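Mandelate racemase/muconate lactonizing protein (PDB 3QLD) belongs to the mandelate racemase/muconate lactonizing family of the enolase superfamily, pairing an N-terminal capping domain with a TIM-barrel-like domain, its own function unassigned. Local coordinates at residues Leu8-Leu13 / Gln30-Gln35; Leu144-Ser149 / Lys171-Arg176. One frame throughout, in Å; residues are numbered along the deposited sequence.

Contact 1 of 2, residues Leu8-Leu13 / Gln30-Gln35; sequences LHRLSL and QAILVQ
Leu8 lies alongside Val34 in a non-hydrogen-bonded antiparallel pair, and its CD2 meets Val34 CG2 at 3.9 Å, on the face that helix 61-80 covers through Trp65 and Val69. His9, on the other face, sits in a hydrogen-bonded pair with Leu33, whose O accepts from His9 N at 2.8 Å. With CG beside the backbone N, the imidazole reaches diagonally to the neighbouring strand, and NE2 donates its N-H to Gln35 OE1 at 2.8 Å; the acceptor lies in the ring plane, whereas the nitrogen stands above the amide plane of Gln35. Trp45 meets this ring nearly parallel, and Glu43 holds Gln35 NE2. Such pairing of strands 3-15 and 25-38 belongs to the antiparallel sheet of the N-terminal capping domain of enolase-superfamily proteins. Arg10 extends its chain, CG anti to the backbone N, beside Gln30; NH1 points almost straight (172°) at Gln30 OE1, 2.9 Å away, the two flat groups nearly coplanar. The same NH1 makes a salt bridge with Asp62. Leu11 N donates to Ala31 O at 2.7 Å, while the Leu11 and Leu33 side chains cross obliquely, CD2 of Leu11 touching CD1 of Leu33 at 3.7 Å. Ser12 pairs with Gln30, and its OG is hydrogen-bonded to Glu28.

Contact 2 of 2, residues Leu144-Ser149 / Lys171-Arg176; sequences LGMSES and KIAPGR
Leu144 O is held by one firm bond, from Lys171 N at 3.0 Å almost along the C=O axis, and one longer contact, 3.3 Å, from water 1, whose protons are shared among several acceptors, Lys171 O (3.1 Å) included. This joins the ends of the neighbouring parallel strands 137-144 and 167-171 of the TIM-barrel-like domain, just where each strand gives way to the loop before its helix. Lys171 lays CB and CG near Leu144 O, then bends away so that NZ forms a salt bridge with Asp196. Farther out, selenomethionine Met146 crosses Arg176 at about a right angle. Its CG takes the crowded position between backbone N and carbonyl carbon (chi1 63°), and the bend at chi3 (-147°) sets CE over the centre of the guanidinium, 3.3 Å from Arg176 CZ. The same methyl also touches Ala173 CB at 3.7 Å. A type II turn from Ala173 to Arg176 closes with Arg176 N bonded to Ala173 O. Over the opposite guanidinium face, offset toward the rim, Glu148 OE2 stands 3.2 Å from Arg176 NH2, a salt bridge of charges without a directed N-H. Between Met146 CE and Glu148 OE2, Arg176 NE is buried with no partner in the model.

Overall arrangement
The two contacts show how interaction chemistry follows place in a fold. Contact 1 joins neighbouring antiparallel strands of the N-terminal domain, so regular backbone bonding sets the register and leucine, isoleucine and valine side chains are buried, flanked by two polar side-chain pairs. Contact 2 lies farther from the chain centre, in the loops that follow two adjacent parallel strands of the barrel-like domain; one direct backbone bond crosses it, and long side chains at the surface do most of the rest. Arginine sits differently in each: meeting an amide oxygen at its edge, nearly in plane, in contact 1, covered over both faces in contact 2. Their centres lie 33 Å apart, and nearest atoms about 17 Å.

Contact 1 of 2, residues Leu8-Leu13 / Gln30-Gln35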
# COMPACT_ATOMS: atom_id res chain seq x y z
N LEU A 8 18.23 -4.22 -14.50
CA LEU A 8 17.94 -4.30 -13.06
C LEU A 8 18.90 -5.24 -12.46
O LEU A 8 19.09 -6.37 -12.92
CB LEU A 8 16.51 -4.79 -12.82
CG LEU A 8 15.42 -4.04 -13.57
CD1 LEU A 8 14.03 -4.72 -13.39
CD2 LEU A 8 15.40 -2.71 -12.91
N HIS A 9 19.46 -4.80 -11.35
CA HIS A 9 20.41 -5.60 -10.67
C HIS A 9 19.86 -5.88 -9.28
O HIS A 9 19.67 -4.95 -8.51
CB HIS A 9 21.68 -4.77 -10.44
CG HIS A 9 22.29 -4.25 -11.70
ND1 HIS A 9 23.18 -5.00 -12.45
CD2 HIS A 9 22.14 -3.06 -12.35
CE1 HIS A 9 23.57 -4.29 -13.50
NE2 HIS A 9 22.93 -3.12 -13.48
N ARG A 10 19.73 -7.14 -8.93
CA ARG A 10 19.43 -7.56 -7.55
C ARG A 10 20.69 -7.90 -6.78
O ARG A 10 21.46 -8.81 -7.17
CB ARG A 10 18.44 -8.75 -7.53
CG ARG A 10 17.74 -8.79 -6.18
CD ARG A 10 16.81 -9.99 -6.19
NE ARG A 10 16.31 -10.18 -4.85
CZ ARG A 10 15.09 -10.62 -4.59
NH1 ARG A 10 14.69 -10.73 -3.33
NH2 ARG A 10 14.31 -10.89 -5.62
N LEU A 11 20.93 -7.18 -5.70
CA LEU A 11 22.17 -7.23 -4.99
C LEU A 11 21.98 -7.82 -3.60
O LEU A 11 20.90 -7.69 -2.98
CB LEU A 11 22.76 -5.83 -4.87
CG LEU A 11 23.71 -5.31 -5.95
CD1 LEU A 11 23.20 -5.44 -7.34
CD2 LEU A 11 24.14 -3.88 -5.66
N SER A 12 23.03 -8.47 -3.11
CA SER A 12 23.08 -8.88 -1.72
C SER A 12 24.44 -8.44 -1.17
O SER A 12 25.45 -8.97 -1.62
CB SER A 12 22.95 -10.37 -1.60
OG SER A 12 22.96 -10.71 -0.21
N LEU A 13 24.46 -7.46 -0.25
CA LEU A 13 25.74 -6.90 0.27
C LEU A 13 26.02 -7.35 1.71
O LEU A 13 25.22 -7.12 2.61
CB LEU A 13 25.74 -5.35 0.24
CG LEU A 13 25.95 -4.53 -1.03
CD1 LEU A 13 24.71 -4.64 -1.89
CD2 LEU A 13 26.19 -3.09 -0.65
N GLN A 30 19.86 -6.74 1.09
CA GLN A 30 19.37 -6.90 -0.27
C GLN A 30 18.99 -5.54 -0.82
O GLN A 30 18.42 -4.67 -0.13
CB GLN A 30 18.16 -7.82 -0.37
CG GLN A 30 18.44 -9.26 0.11
CD GLN A 30 17.19 -10.14 -0.10
OE1 GLN A 30 16.64 -10.23 -1.21
NE2 GLN A 30 16.74 -10.76 0.97
N ALA A 31 19.32 -5.34 -2.07
CA ALA A 31 19.06 -4.07 -2.70
C ALA A 31 18.76 -4.28 -4.16
O ALA A 31 19.22 -5.29 -4.73
CB ALA A 31 20.31 -3.15 -2.50
N ILE A 32 18.03 -3.36 -4.80
CA ILE A 32 17.81 -3.44 -6.28
C ILE A 32 18.35 -2.15 -6.90
O ILE A 32 17.93 -1.02 -6.45
CB ILE A 32 16.31 -3.55 -6.64
CG1 ILE A 32 15.73 -4.91 -6.23
CG2 ILE A 32 16.11 -3.45 -8.17
CD1 ILE A 32 14.15 -4.93 -6.45
N LEU A 33 19.32 -2.26 -7.82
CA LEU A 33 19.71 -1.06 -8.60
C LEU A 33 19.15 -1.02 -9.98
O LEU A 33 19.09 -2.06 -10.67
CB LEU A 33 21.24 -0.92 -8.64
CG LEU A 33 21.97 -0.93 -7.29
CD1 LEU A 33 23.51 -0.77 -7.55
CD2 LEU A 33 21.51 0.26 -6.47
N VAL A 34 18.74 0.17 -10.40
CA VAL A 34 18.19 0.38 -11.72
C VAL A 34 19.27 1.08 -12.53
O VAL A 34 19.86 2.06 -12.07
CB VAL A 34 16.96 1.25 -11.65
CG1 VAL A 34 16.43 1.54 -13.02
CG2 VAL A 34 15.84 0.51 -10.81
N GLN A 35 19.54 0.51 -13.70
CA GLN A 35 20.55 1.12 -14.62
C GLN A 35 19.90 1.38 -15.94
O GLN A 35 19.33 0.46 -16.56
CB GLN A 35 21.79 0.22 -14.73
CG GLN A 35 22.75 0.59 -15.95
CD GLN A 35 23.88 -0.44 -16.08
OE1 GLN A 35 23.67 -1.61 -15.76
NE2 GLN A 35 25.11 0.00 -16.52

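Contact 2 of 2, residues Leu144-Ser149 / Lys171-Arg176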
# COMPACT_ATOMS: atom_id res chain seq x y z
N LEU A 144 20.94 5.38 18.29
CA LEU A 144 21.43 4.50 19.35
C LEU A 144 20.29 3.58 19.81
O LEU A 144 19.17 4.07 20.12
CB LEU A 144 21.98 5.31 20.54
CG LEU A 144 22.94 6.49 20.33
CD1 LEU A 144 23.37 6.96 21.66
CD2 LEU A 144 24.17 6.12 19.47
N GLY A 145 20.58 2.27 19.84
CA GLY A 145 19.58 1.26 20.21
C GLY A 145 19.25 1.37 21.68
O GLY A 145 20.00 1.99 22.43
N MSE A 146 18.16 0.77 22.15
CA MSE A 146 17.95 0.81 23.60
C MSE A 146 18.60 -0.36 24.34
O MSE A 146 18.65 -1.49 23.81
CB MSE A 146 16.47 0.96 23.98
CG MSE A 146 15.55 -0.15 23.58
SE MSE A 146 13.66 0.45 23.80
CE MSE A 146 12.82 -1.26 24.31
N SER A 147 19.10 -0.11 25.54
CA SER A 147 19.54 -1.21 26.43
C SER A 147 18.95 -1.09 27.83
O SER A 147 18.70 0.01 28.32
CB SER A 147 21.06 -1.29 26.53
OG SER A 147 21.59 0.00 26.51
N GLU A 148 18.74 -2.23 28.48
CA GLU A 148 18.23 -2.22 29.85
C GLU A 148 19.34 -1.76 30.81
O GLU A 148 19.08 -1.48 31.98
CB GLU A 148 17.62 -3.58 30.23
CG GLU A 148 16.29 -3.45 30.99
CD GLU A 148 15.16 -4.24 30.33
OE1 GLU A 148 14.11 -4.45 30.99
OE2 GLU A 148 15.30 -4.66 29.16
N SER A 149 20.57 -1.65 30.26
CA SER A 149 21.72 -1.03 30.92
C SER A 149 21.92 0.44 30.53
O SER A 149 22.30 0.76 29.40
CB SER A 149 22.99 -1.84 30.60
OG SER A 149 24.17 -1.19 31.07
N LYS A 171 16.43 5.23 20.65
CA LYS A 171 15.25 4.34 20.60
C LYS A 171 14.62 4.31 21.96
O LYS A 171 15.32 4.20 22.97
CB LYS A 171 15.67 2.93 20.15
CG LYS A 171 16.17 2.92 18.73
CD LYS A 171 15.00 2.94 17.72
CE LYS A 171 15.53 3.13 16.28
NZ LYS A 171 14.71 2.37 15.28
N ILE A 172 13.30 4.52 22.01
CA ILE A 172 12.59 4.52 23.24
C ILE A 172 11.30 3.66 23.18
O ILE A 172 10.81 3.37 22.08
CB ILE A 172 12.20 5.96 23.69
CG1 ILE A 172 11.25 6.60 22.66
CG2 ILE A 172 13.50 6.77 23.98
CD1 ILE A 172 10.46 7.81 23.27
N ALA A 173 10.87 3.21 24.36
CA ALA A 173 9.63 2.45 24.51
C ALA A 173 9.13 2.65 25.90
O ALA A 173 9.86 3.13 26.77
CB ALA A 173 9.84 0.94 24.18
N PRO A 174 7.85 2.32 26.14
CA PRO A 174 7.28 2.54 27.46
C PRO A 174 8.11 1.82 28.52
O PRO A 174 8.41 0.65 28.35
CB PRO A 174 5.89 1.93 27.33
CG PRO A 174 5.57 2.05 25.82
CD PRO A 174 6.87 1.73 25.19
N GLY A 175 8.54 2.53 29.57
CA GLY A 175 9.30 1.92 30.66
C GLY A 175 10.79 2.09 30.47
O GLY A 175 11.57 1.85 31.41
N ARG A 176 11.19 2.46 29.25
CA ARG A 176 12.61 2.69 28.92
C ARG A 176 12.61 3.91 28.03
O ARG A 176 12.87 3.83 26.85
CB ARG A 176 13.21 1.46 28.23
CG ARG A 176 12.33 0.16 28.37
CD ARG A 176 13.09 -1.19 28.48
NE ARG A 176 14.34 -1.25 27.71
CZ ARG A 176 14.68 -2.23 26.87
NH1 ARG A 176 15.86 -2.16 26.24
NH2 ARG A 176 13.87 -3.28 26.67
O HOH W 1 18.40 4.38 23.29